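PDB 6GNA: thioredoxin reductase from Clostridium acetobutylicum ATCC 824, which probably passes electrons from ferredoxin through its bound FAD to a disulfide and on to thioredoxin, without using a pyridine nucleotide. Local coordinates for residues Lys43-Pro48 with Glu63-Phe68; Pro119-Asp124 with Pro193-Gly198; Ala167-Tyr172 with Ala185-Lys190. All coordinates share one frame; numbering follows the deposited sequence. Where two conformers were deposited one is given.

Interaction 1: Lys43-Pro48 with Glu63-Phe68; sequences KLTLAP and ELQEKF. With FAD (flavin-adenine dinucleotide), chain B.
L44 and T45 carry the first helix against the second, while K43 and A47, on the same short helix and the residue that follows it, belong to the FAD pocket seen in the structure; one piece of chain thus serves two partners. K43 lays its chain beside FAD: CG stands anti to the carbonyl carbon (chi1 -52°) and the rest runs out extended, so that K43 CB comes within 3.6 Å of FAD O2' and the methylenes beyond it pass the C8M methyl group. The ammonium group at its far end is hydrogen-bonded to the carbonyl oxygen of M114. L44 points toward the helix 61-74 and divides its two methyl groups between different neighbours. L44 CD2 meets L64 CD2 at 3.9 Å, the two leucines crossing at about a right angle, and L44 CD1 lies 3.7 Å from F68 CD2, reaching that ring obliquely. The ring is backed from its own helix by L64, whose CG rests 3.7 Å above one face near the rim, so the three side chains form one apolar cluster. P16 and Y266 also touch L44, and L19 touches F68, as does L54 of the second subunit. T45 sits at the exposed margin, where OG1 is 3.3 Å from Q65 OE1, at best a weak hydrogen bond; the amide nitrogen of Q65 is in turn weakly bonded to the carbonyl oxygen of D39. A47, the first residue to leave the helical conformation, brings CB to 3.7 Å from FAD C6, against the benzenoid part of the isoalloxazine. The chemistry implies that the short helix, lying between FAD and helix 61-74, meets the latter chiefly through apolar packing, with a modest polar fringe at the solvent side.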
loop_
_atom_site.group_PDB
_atom_site.type_symbol
_atom_site.label_atom_id
_atom_site.label_comp_id
_atom_site.label_asym_id
_atom_site.label_seq_id
_atom_site.Cartn_x
_atom_site.Cartn_y
_atom_site.Cartn_z
ATOM N N LYS A 43 -7.233 7.931 -15.838
ATOM C CA LYS A 43 -5.829 8.242 -15.645
ATOM C C LYS A 43 -4.936 7.114 -16.157
ATOM O O LYS A 43 -3.903 7.390 -16.764
ATOM C CB LYS A 43 -5.581 8.558 -14.170
ATOM C CG LYS A 43 -6.552 9.613 -13.657
ATOM C CD LYS A 43 -6.291 10.049 -12.227
ATOM C CE LYS A 43 -7.288 11.124 -11.816
ATOM N NZ LYS A 43 -6.989 11.720 -10.486
ATOM N N LEU A 44 -5.305 5.853 -15.932
ATOM C CA LEU A 44 -4.484 4.776 -16.486
ATOM C C LEU A 44 -4.335 4.877 -18.013
ATOM O O LEU A 44 -3.232 4.730 -18.540
ATOM C CB LEU A 44 -5.116 3.421 -16.167
ATOM C CG LEU A 44 -4.760 2.752 -14.842
ATOM C CD1 LEU A 44 -5.722 1.606 -14.566
ATOM C CD2 LEU A 44 -3.325 2.253 -14.870
ATOM N N THR A 45 -5.434 5.143 -18.719
ATOM C CA THR A 45 -5.420 5.267 -20.167
ATOM C C THR A 45 -4.551 6.423 -20.639
ATOM O O THR A 45 -3.888 6.326 -21.669
ATOM C CB THR A 45 -6.844 5.478 -20.711
ATOM O OG1 THR A 45 -7.684 4.397 -20.288
ATOM C CG2 THR A 45 -6.832 5.549 -22.227
ATOM N N LEU A 46 -4.563 7.522 -19.893
ATOM C CA LEU A 46 -3.806 8.702 -20.290
ATOM C C LEU A 46 -2.337 8.632 -19.916
ATOM O O LEU A 46 -1.561 9.471 -20.381
ATOM C CB LEU A 46 -4.381 9.957 -19.628
ATOM C CG LEU A 46 -5.769 10.416 -20.061
ATOM C CD1 LEU A 46 -6.164 11.630 -19.237
ATOM C CD2 LEU A 46 -5.806 10.727 -21.551
ATOM N N ALA A 47 -1.943 7.687 -19.077
ATOM C CA ALA A 47 -0.565 7.629 -18.632
ATOM C C ALA A 47 0.317 7.144 -19.776
ATOM O O ALA A 47 0.018 6.103 -20.373
ATOM C CB ALA A 47 -0.442 6.661 -17.468
ATOM N N PRO A 48 1.465 7.805 -20.061
ATOM C CA PRO A 48 2.267 7.435 -21.247
ATOM C C PRO A 48 3.216 6.235 -21.111
ATOM O O PRO A 48 3.011 5.222 -21.789
ATOM C CB PRO A 48 3.031 8.726 -21.572
ATOM C CG PRO A 48 3.088 9.472 -20.284
ATOM C CD PRO A 48 1.871 9.103 -19.494
ATOM N N GLU A 63 -1.666 -0.221 -21.868
ATOM C CA GLU A 63 -1.240 -1.609 -21.750
ATOM C C GLU A 63 -1.487 -2.139 -20.344
ATOM O O GLU A 63 -1.949 -3.272 -20.168
ATOM C CB GLU A 63 0.244 -1.715 -22.099
ATOM C CG GLU A 63 0.510 -1.557 -23.576
ATOM C CD GLU A 63 1.988 -1.559 -23.908
ATOM O OE1 GLU A 63 2.802 -1.199 -23.031
ATOM O OE2 GLU A 63 2.350 -1.923 -25.051
ATOM N N LEU A 64 -1.174 -1.336 -19.327
ATOM C CA LEU A 64 -1.423 -1.762 -17.957
ATOM C C LEU A 64 -2.917 -1.879 -17.718
ATOM O O LEU A 64 -3.383 -2.826 -17.074
ATOM C CB LEU A 64 -0.786 -0.762 -17.000
ATOM C CG LEU A 64 -0.837 -1.089 -15.506
ATOM C CD1 LEU A 64 -0.121 -2.403 -15.219
ATOM C CD2 LEU A 64 -0.185 0.026 -14.736
ATOM N N GLN A 65 -3.688 -0.949 -18.284
ATOM C CA GLN A 65 -5.138 -1.052 -18.209
ATOM C C GLN A 65 -5.613 -2.399 -18.744
ATOM O O GLN A 65 -6.504 -3.026 -18.162
ATOM C CB GLN A 65 -5.762 0.105 -18.992
ATOM C CG GLN A 65 -7.304 0.169 -18.967
ATOM C CD GLN A 65 -7.905 0.860 -20.188
ATOM O OE1 GLN A 65 -7.199 1.224 -21.132
ATOM N NE2 GLN A 65 -9.223 1.027 -20.178
ATOM N N GLU A 66 -5.047 -2.856 -19.866
ATOM C CA GLU A 66 -5.493 -4.122 -20.433
ATOM C C GLU A 66 -5.090 -5.294 -19.542
ATOM O O GLU A 66 -5.859 -6.247 -19.382
ATOM C CB GLU A 66 -4.921 -4.290 -21.840
ATOM C CG GLU A 66 -5.255 -5.621 -22.515
ATOM C CD GLU A 66 -6.737 -5.891 -22.698
ATOM O OE1 GLU A 66 -7.538 -4.933 -22.735
ATOM O OE2 GLU A 66 -7.093 -7.090 -22.836
ATOM N N LYS A 67 -3.902 -5.239 -18.946
ATOM C CA LYS A 67 -3.522 -6.286 -18.008
ATOM C C LYS A 67 -4.509 -6.342 -16.848
ATOM O O LYS A 67 -4.870 -7.433 -16.378
ATOM C CB LYS A 67 -2.108 -6.034 -17.473
ATOM C CG LYS A 67 -1.010 -5.941 -18.557
ATOM C CD LYS A 67 -0.439 -7.276 -18.885
ATOM C CE LYS A 67 0.818 -7.154 -19.726
ATOM N NZ LYS A 67 0.994 -8.397 -20.489
ATOM N N PHE A 68 -4.959 -5.174 -16.367
ATOM C CA PHE A 68 -5.900 -5.160 -15.253
ATOM C C PHE A 68 -7.259 -5.702 -15.692
ATOM O O PHE A 68 -7.916 -6.442 -14.945
ATOM C CB PHE A 68 -6.050 -3.726 -14.717
ATOM C CG PHE A 68 -4.848 -3.182 -13.946
ATOM C CD1 PHE A 68 -3.729 -3.945 -13.671
ATOM C CD2 PHE A 68 -4.891 -1.869 -13.447
ATOM C CE1 PHE A 68 -2.657 -3.411 -12.950
ATOM C CE2 PHE A 68 -3.825 -1.337 -12.738
ATOM C CZ PHE A 68 -2.709 -2.109 -12.486
HETATM P PA FAD B . -8.654 6.367 -10.108
HETATM O O1A FAD B . -7.539 5.786 -10.940
HETATM O O2A FAD B . -9.060 7.805 -10.319
HETATM O O5B FAD B . -9.960 5.447 -10.286
HETATM C C5B FAD B . -11.248 5.965 -9.982
HETATM C C4B FAD B . -12.301 5.269 -10.829
HETATM O O4B FAD B . -13.511 5.139 -10.080
HETATM C C3B FAD B . -12.624 6.076 -12.075
HETATM O O3B FAD B . -12.737 5.220 -13.214
HETATM C C2B FAD B . -13.953 6.727 -11.770
HETATM O O2B FAD B . -14.758 6.893 -12.940
HETATM C C1B FAD B . -14.587 5.768 -10.778
HETATM N N9A FAD B . -15.469 6.491 -9.837
HETATM C C8A FAD B . -15.116 7.517 -9.040
HETATM N N7A FAD B . -16.179 7.937 -8.309
HETATM C C5A FAD B . -17.233 7.173 -8.643
HETATM C C6A FAD B . -18.656 7.080 -8.253
HETATM N N6A FAD B . -19.182 7.917 -7.330
HETATM N N1A FAD B . -19.408 6.132 -8.851
HETATM C C2A FAD B . -18.907 5.288 -9.772
HETATM N N3A FAD B . -17.624 5.320 -10.169
HETATM C C4A FAD B . -16.758 6.221 -9.653
HETATM N N1 FAD B . 0.931 6.901 -10.864
HETATM C C2 FAD B . 2.054 6.143 -10.804
HETATM O O2 FAD B . 2.275 5.485 -9.766
HETATM N N3 FAD B . 2.942 6.067 -11.811
HETATM C C4 FAD B . 2.772 6.743 -12.954
HETATM O O4 FAD B . 3.610 6.657 -13.876
HETATM C C4X FAD B . 1.571 7.597 -13.102
HETATM N N5 FAD B . 1.334 8.307 -14.226
HETATM C C5X FAD B . 0.230 9.078 -14.336
HETATM C C6 FAD B . 0.009 9.798 -15.503
HETATM C C7 FAD B . -1.123 10.594 -15.628
HETATM C C7M FAD B . -1.360 11.376 -16.893
HETATM C C8 FAD B . -2.101 10.676 -14.513
HETATM C C8M FAD B . -3.328 11.538 -14.644
HETATM C C9 FAD B . -1.883 9.956 -13.346
HETATM C C9A FAD B . -0.753 9.160 -13.218
HETATM N N10 FAD B . -0.519 8.436 -12.030
HETATM C C10 FAD B . 0.630 7.628 -11.960
HETATM C "C1'" FAD B . -1.471 8.486 -10.917
HETATM C "C2'" FAD B . -2.287 7.205 -10.877
HETATM O "O2'" FAD B . -3.035 7.109 -12.093
HETATM C "C3'" FAD B . -3.242 7.209 -9.691
HETATM O "O3'" FAD B . -2.499 7.269 -8.471
HETATM C "C4'" FAD B . -4.114 5.962 -9.690
HETATM O "O4'" FAD B . -4.864 5.902 -10.909
HETATM C "C5'" FAD B . -5.056 5.962 -8.494
HETATM O "O5'" FAD B . -6.101 5.032 -8.748
HETATM P P FAD B . -7.448 5.012 -7.877
HETATM O O1P FAD B . -8.145 3.697 -8.126
HETATM O O2P FAD B . -7.177 5.453 -6.461
HETATM O O3P FAD B . -8.313 6.202 -8.540
#

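Interaction 2: Pro119-Asp124 with Pro193-Gly198; sequences PLKGED and PVEIVG
G122 presses its bare backbone against I196: where a beta carbon would stand, I196 O and the carbonyl oxygen of K121 already take the space. G122 holds the third position of a type II beta turn, L120 to E123, where glycine with positive phi (88°) belongs, and its CA makes a CA-H...O contact with I196 O at 3.5 Å. A lone backbone bond joins this turn to the edge of a β-sheet, I196 N donating to K121 O over 2.8 Å; the same oxygen also receives a CA-H...O contact from E195. Beside this junction K121 and E195 run out extended, both with CG anti to the backbone N, and cross so that their methylenes touch. Their charged ends make only a long salt bridge, 4.0 Å from K121 NZ to E195 OE2, supplemented by a water that accepts from K121 NZ and donates to E195 OE1. A second water links K121 N to V194 O. On the inner side, L120 sets CD2 against P193 CB at 3.8 Å, while I196 reaches under the turn until CD1 is 3.7 Å from E123 CA. E123 braces the turn from within: OE2 takes the amide hydrogen of L120 from above its carboxylate plane, and OE1 is bonded to the hydroxyl of Y133. The strand 193-198 is an outer member of a three-stranded antiparallel sheet, where V194 and E195 both face K206 in a classic beta bulge. I196 packs on V202 and L205 of the adjoining strand and on V131 and V217, of strands 131-132 and 216-220 in a parallel sheet, placing the 119-124 loop where the two sheets meet.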
loop_
_atom_site.group_PDB
_atom_site.type_symbol
_atom_site.label_atom_id
_atom_site.label_comp_id
_atom_site.label_asym_id
_atom_site.label_seq_id
_atom_site.Cartn_x
_atom_site.Cartn_y
_atom_site.Cartn_z
ATOM N N PRO A 119 -12.959 23.527 -7.506
ATOM C CA PRO A 119 -14.349 23.991 -7.541
ATOM C C PRO A 119 -14.461 25.368 -8.168
ATOM O O PRO A 119 -13.510 26.154 -8.182
ATOM C CB PRO A 119 -14.761 24.020 -6.063
ATOM C CG PRO A 119 -13.488 24.113 -5.306
ATOM C CD PRO A 119 -12.438 23.432 -6.130
ATOM N N LEU A 120 -15.647 25.648 -8.709
ATOM C CA LEU A 120 -15.924 26.958 -9.273
ATOM C C LEU A 120 -16.088 27.982 -8.161
ATOM O O LEU A 120 -16.500 27.660 -7.045
ATOM C CB LEU A 120 -17.227 26.923 -10.066
ATOM C CG LEU A 120 -17.306 26.003 -11.276
ATOM C CD1 LEU A 120 -18.724 26.063 -11.842
ATOM C CD2 LEU A 120 -16.284 26.432 -12.310
ATOM N N LYS A 121 -15.765 29.231 -8.472
ATOM C CA LYS A 121 -16.023 30.306 -7.529
ATOM C C LYS A 121 -17.521 30.381 -7.258
ATOM O O LYS A 121 -18.333 30.363 -8.190
ATOM C CB LYS A 121 -15.515 31.631 -8.097
ATOM C CG LYS A 121 -15.592 32.795 -7.120
ATOM C CD LYS A 121 -15.021 34.075 -7.719
ATOM C CE LYS A 121 -15.048 35.216 -6.707
ATOM N NZ LYS A 121 -14.546 36.503 -7.274
ATOM N N GLY A 122 -17.886 30.451 -5.976
ATOM C CA GLY A 122 -19.274 30.438 -5.560
ATOM C C GLY A 122 -19.849 29.055 -5.340
ATOM O O GLY A 122 -20.943 28.933 -4.779
ATOM N N GLU A 123 -19.145 28.009 -5.772
ATOM C CA GLU A 123 -19.647 26.649 -5.625
ATOM C C GLU A 123 -19.849 26.285 -4.157
ATOM O O GLU A 123 -20.931 25.835 -3.763
ATOM C CB GLU A 123 -18.666 25.684 -6.291
ATOM C CG GLU A 123 -19.145 24.243 -6.380
ATOM C CD GLU A 123 -18.113 23.340 -7.030
ATOM O OE1 GLU A 123 -17.752 22.299 -6.432
ATOM O OE2 GLU A 123 -17.644 23.688 -8.130
ATOM N N ASP A 124 -18.816 26.458 -3.328
ATOM C CA ASP A 124 -18.967 26.160 -1.908
ATOM C C ASP A 124 -19.945 27.120 -1.242
ATOM O O ASP A 124 -20.745 26.711 -0.390
ATOM C CB ASP A 124 -17.610 26.226 -1.204
ATOM C CG ASP A 124 -16.781 24.972 -1.413
ATOM O OD1 ASP A 124 -17.365 23.870 -1.450
ATOM O OD2 ASP A 124 -15.543 25.091 -1.536
ATOM N N PRO A 193 -17.139 28.467 -17.417
ATOM C CA PRO A 193 -17.716 29.010 -16.181
ATOM C C PRO A 193 -16.706 29.868 -15.433
ATOM O O PRO A 193 -15.527 29.523 -15.335
ATOM C CB PRO A 193 -18.084 27.761 -15.367
ATOM C CG PRO A 193 -17.944 26.596 -16.288
ATOM C CD PRO A 193 -17.049 26.995 -17.406
ATOM N N VAL A 194 -17.185 30.986 -14.885
ATOM C CA VAL A 194 -16.360 31.894 -14.087
ATOM C C VAL A 194 -16.785 31.887 -12.622
ATOM O O VAL A 194 -15.966 31.660 -11.728
ATOM C CB VAL A 194 -16.366 33.328 -14.667
ATOM C CG1 VAL A 194 -15.433 34.232 -13.849
ATOM C CG2 VAL A 194 -15.954 33.317 -16.128
ATOM N N GLU A 195 -18.058 32.159 -12.352
ATOM C CA GLU A 195 -18.487 32.320 -10.974
ATOM C C GLU A 195 -19.986 32.102 -10.863
ATOM O O GLU A 195 -20.756 32.567 -11.710
ATOM C CB GLU A 195 -18.134 33.721 -10.460
ATOM C CG GLU A 195 -18.521 33.964 -9.011
ATOM C CD GLU A 195 -18.288 35.397 -8.565
ATOM O OE1 GLU A 195 -17.963 36.246 -9.421
ATOM O OE2 GLU A 195 -18.438 35.679 -7.358
ATOM N N ILE A 196 -20.377 31.398 -9.810
ATOM C CA ILE A 196 -21.771 31.274 -9.399
ATOM C C ILE A 196 -22.074 32.421 -8.445
ATOM O O ILE A 196 -21.382 32.590 -7.437
ATOM C CB ILE A 196 -22.000 29.922 -8.704
ATOM C CG1 ILE A 196 -21.650 28.760 -9.635
ATOM C CG2 ILE A 196 -23.447 29.797 -8.245
ATOM C CD1 ILE A 196 -21.272 27.469 -8.902
ATOM N N VAL A 197 -23.116 33.204 -8.739
ATOM C CA VAL A 197 -23.412 34.398 -7.958
ATOM C C VAL A 197 -24.866 34.394 -7.500
ATOM O O VAL A 197 -25.719 33.683 -8.037
ATOM C CB VAL A 197 -23.094 35.704 -8.720
ATOM C CG1 VAL A 197 -21.616 35.761 -9.076
ATOM C CG2 VAL A 197 -23.961 35.821 -9.971
ATOM N N GLY A 198 -25.140 35.225 -6.508
ATOM C CA GLY A 198 -26.464 35.307 -5.932
ATOM C C GLY A 198 -26.421 36.041 -4.613
ATOM O O GLY A 198 -25.359 36.402 -4.104
HETATM O O HOH W 1 -14.227 29.942 -10.982
HETATM O O HOH W 2 -16.401 38.349 -8.551
#

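Interaction 3: Ala167-Tyr172 with Ala185-Lys190; sequences ASKVYY and AVEIVK
E187 is gripped by both its backbone and its side chain. E187 N bonds to V170 O at 3.0 Å, and E187 O accepts from Y172 N at 2.8 Å; V189 N then bonds to Y172 O, completing a parallel ladder. K169, bent at chi2 (73°), brings K169 NZ to 2.6 Å from E187 OE2, meeting the anti lone pair in a short salt bridge. Y171 lies alongside E187, ring and carboxylate planes 68° apart, and its CD1 touches V189 CG2 at 3.7 Å. On the other face of the sheet, V186 CG1 meets Y172 CB at 3.6 Å. Two waters bridge A185 O, one to K169 NZ and the other to V170 N. Farther out, R210 pairs with E187 OE1, so the carboxylate is held between two cations, which would probably favour its ionised form. Helix 155-163 covers Y172 and V186, and the hydroxyl of Y172 bonds to that of Y176. Strand 186-188 is the edge of a five-stranded parallel sheet, consistent with the domain that in related pyridine nucleotide-disulphide oxidoreductases binds the pyridine nucleotide.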
loop_
_atom_site.group_PDB
_atom_site.type_symbol
_atom_site.label_atom_id
_atom_site.label_comp_id
_atom_site.label_asym_id
_atom_site.label_seq_id
_atom_site.Cartn_x
_atom_site.Cartn_y
_atom_site.Cartn_z
ATOM N N ALA A 167 -37.499 20.815 -15.517
ATOM C CA ALA A 167 -37.120 22.214 -15.455
ATOM C C ALA A 167 -37.741 22.993 -16.605
ATOM O O ALA A 167 -38.053 22.447 -17.668
ATOM C CB ALA A 167 -35.596 22.332 -15.530
ATOM N N SER A 168 -37.969 24.287 -16.366
ATOM C CA SER A 168 -38.448 25.153 -17.437
ATOM C C SER A 168 -37.390 25.378 -18.509
ATOM O O SER A 168 -37.734 25.701 -19.650
ATOM C CB SER A 168 -38.861 26.500 -16.854
ATOM O OG SER A 168 -37.786 27.051 -16.103
ATOM N N LYS A 169 -36.114 25.229 -18.164
ATOM C CA LYS A 169 -35.025 25.479 -19.095
ATOM C C LYS A 169 -33.794 24.776 -18.540
ATOM O O LYS A 169 -33.527 24.869 -17.343
ATOM C CB LYS A 169 -34.748 26.983 -19.199
ATOM C CG LYS A 169 -33.514 27.364 -20.004
ATOM C CD LYS A 169 -33.716 27.160 -21.497
ATOM C CE LYS A 169 -32.537 27.706 -22.290
ATOM N NZ LYS A 169 -32.691 27.544 -23.760
ATOM N N VAL A 170 -33.064 24.071 -19.405
ATOM C CA VAL A 170 -31.829 23.379 -19.029
ATOM C C VAL A 170 -30.694 23.874 -19.918
ATOM O O VAL A 170 -30.789 23.816 -21.148
ATOM C CB VAL A 170 -31.948 21.847 -19.158
ATOM C CG1 VAL A 170 -30.627 21.152 -18.758
ATOM C CG2 VAL A 170 -33.117 21.317 -18.328
ATOM N N TYR A 171 -29.621 24.351 -19.296
ATOM C CA TYR A 171 -28.379 24.662 -19.985
ATOM C C TYR A 171 -27.355 23.603 -19.630
ATOM O O TYR A 171 -27.269 23.172 -18.476
ATOM C CB TYR A 171 -27.817 26.007 -19.519
ATOM C CG TYR A 171 -28.710 27.198 -19.761
ATOM C CD1 TYR A 171 -28.810 27.765 -21.021
ATOM C CD2 TYR A 171 -29.423 27.778 -18.725
ATOM C CE1 TYR A 171 -29.618 28.867 -21.244
ATOM C CE2 TYR A 171 -30.224 28.878 -18.937
ATOM C CZ TYR A 171 -30.317 29.418 -20.198
ATOM O OH TYR A 171 -31.118 30.522 -20.408
ATOM N N TYR A 172 -26.556 23.202 -20.621
ATOM C CA TYR A 172 -25.453 22.266 -20.412
ATOM C C TYR A 172 -24.143 22.930 -20.811
ATOM O O TYR A 172 -23.971 23.339 -21.963
ATOM C CB TYR A 172 -25.659 20.974 -21.195
ATOM C CG TYR A 172 -24.659 19.883 -20.858
ATOM C CD1 TYR A 172 -24.789 19.156 -19.688
ATOM C CD2 TYR A 172 -23.602 19.570 -21.705
ATOM C CE1 TYR A 172 -23.913 18.164 -19.360
ATOM C CE2 TYR A 172 -22.709 18.570 -21.375
ATOM C CZ TYR A 172 -22.874 17.880 -20.194
ATOM O OH TYR A 172 -22.025 16.874 -19.825
ATOM N N ALA A 185 -34.220 20.021 -26.301
ATOM C CA ALA A 185 -34.619 20.984 -25.276
ATOM C C ALA A 185 -33.440 21.492 -24.446
ATOM O O ALA A 185 -33.561 22.546 -23.813
ATOM C CB ALA A 185 -35.664 20.366 -24.351
ATOM N N VAL A 186 -32.315 20.777 -24.427
ATOM C CA VAL A 186 -31.135 21.220 -23.685
ATOM C C VAL A 186 -30.339 22.196 -24.541
ATOM O O VAL A 186 -29.952 21.871 -25.667
ATOM C CB VAL A 186 -30.257 20.022 -23.287
ATOM C CG1 VAL A 186 -28.960 20.516 -22.658
ATOM C CG2 VAL A 186 -30.983 19.115 -22.330
ATOM N N GLU A 187 -30.055 23.379 -23.998
ATOM C CA GLU A 187 -29.212 24.352 -24.685
ATOM C C GLU A 187 -27.753 24.170 -24.271
ATOM O O GLU A 187 -27.403 24.321 -23.091
ATOM C CB GLU A 187 -29.655 25.785 -24.404
ATOM C CG GLU A 187 -28.762 26.788 -25.115
ATOM C CD GLU A 187 -29.199 28.224 -24.929
ATOM O OE1 GLU A 187 -28.354 29.119 -25.126
ATOM O OE2 GLU A 187 -30.374 28.463 -24.587
ATOM N N ILE A 188 -26.904 23.863 -25.245
ATOM C CA ILE A 188 -25.475 23.712 -25.002
ATOM C C ILE A 188 -24.827 25.086 -24.982
ATOM O O ILE A 188 -25.013 25.891 -25.902
ATOM C CB ILE A 188 -24.828 22.821 -26.072
ATOM C CG1 ILE A 188 -25.512 21.448 -26.103
ATOM C CG2 ILE A 188 -23.343 22.682 -25.790
ATOM C CD1 ILE A 188 -25.080 20.566 -27.275
ATOM N N VAL A 189 -24.047 25.338 -23.945
ATOM C CA VAL A 189 -23.397 26.624 -23.710
ATOM C C VAL A 189 -21.901 26.326 -23.715
ATOM O O VAL A 189 -21.327 25.902 -22.709
ATOM C CB VAL A 189 -23.856 27.259 -22.392
ATOM C CG1 VAL A 189 -23.125 28.563 -22.109
ATOM C CG2 VAL A 189 -25.359 27.490 -22.416
ATOM N N LYS A 190 -21.258 26.497 -24.874
ATOM C CA LYS A 190 -19.824 26.229 -25.013
ATOM C C LYS A 190 -19.056 27.475 -24.585
ATOM O O LYS A 190 -18.577 28.271 -25.395
ATOM C CB LYS A 190 -19.483 25.820 -26.442
ATOM C CG LYS A 190 -19.896 24.411 -26.837
ATOM C CD LYS A 190 -19.189 24.000 -28.130
ATOM C CE LYS A 190 -19.767 22.731 -28.728
ATOM N NZ LYS A 190 -19.039 22.323 -29.965
HETATM O O HOH W 3 -33.624 25.017 -24.666
HETATM O O HOH W 4 -34.967 23.155 -21.407
#

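Interaction 1 is the most buried of the three and pairs helix with helix beside the FAD; its chemistry is chiefly apolar. Interactions 2 and 3 are partly buried, about 34 and 35 Å from it between centres, and rely on backbone bonds, water and charge pairs at sheet edges, alongside apolar packing. Those two are neighbours: strands 186-188 and 193-198 follow each other in the chain, and 167-172 with 185-190 is nested inside the loop that 119-124 closes with 193-198. Yet they differ in regularity, since interaction 3 is a parallel ladder with a short salt bridge, whereas interaction 2 joins a loop to its strand through one direct backbone hydrogen bond and a long salt bridge.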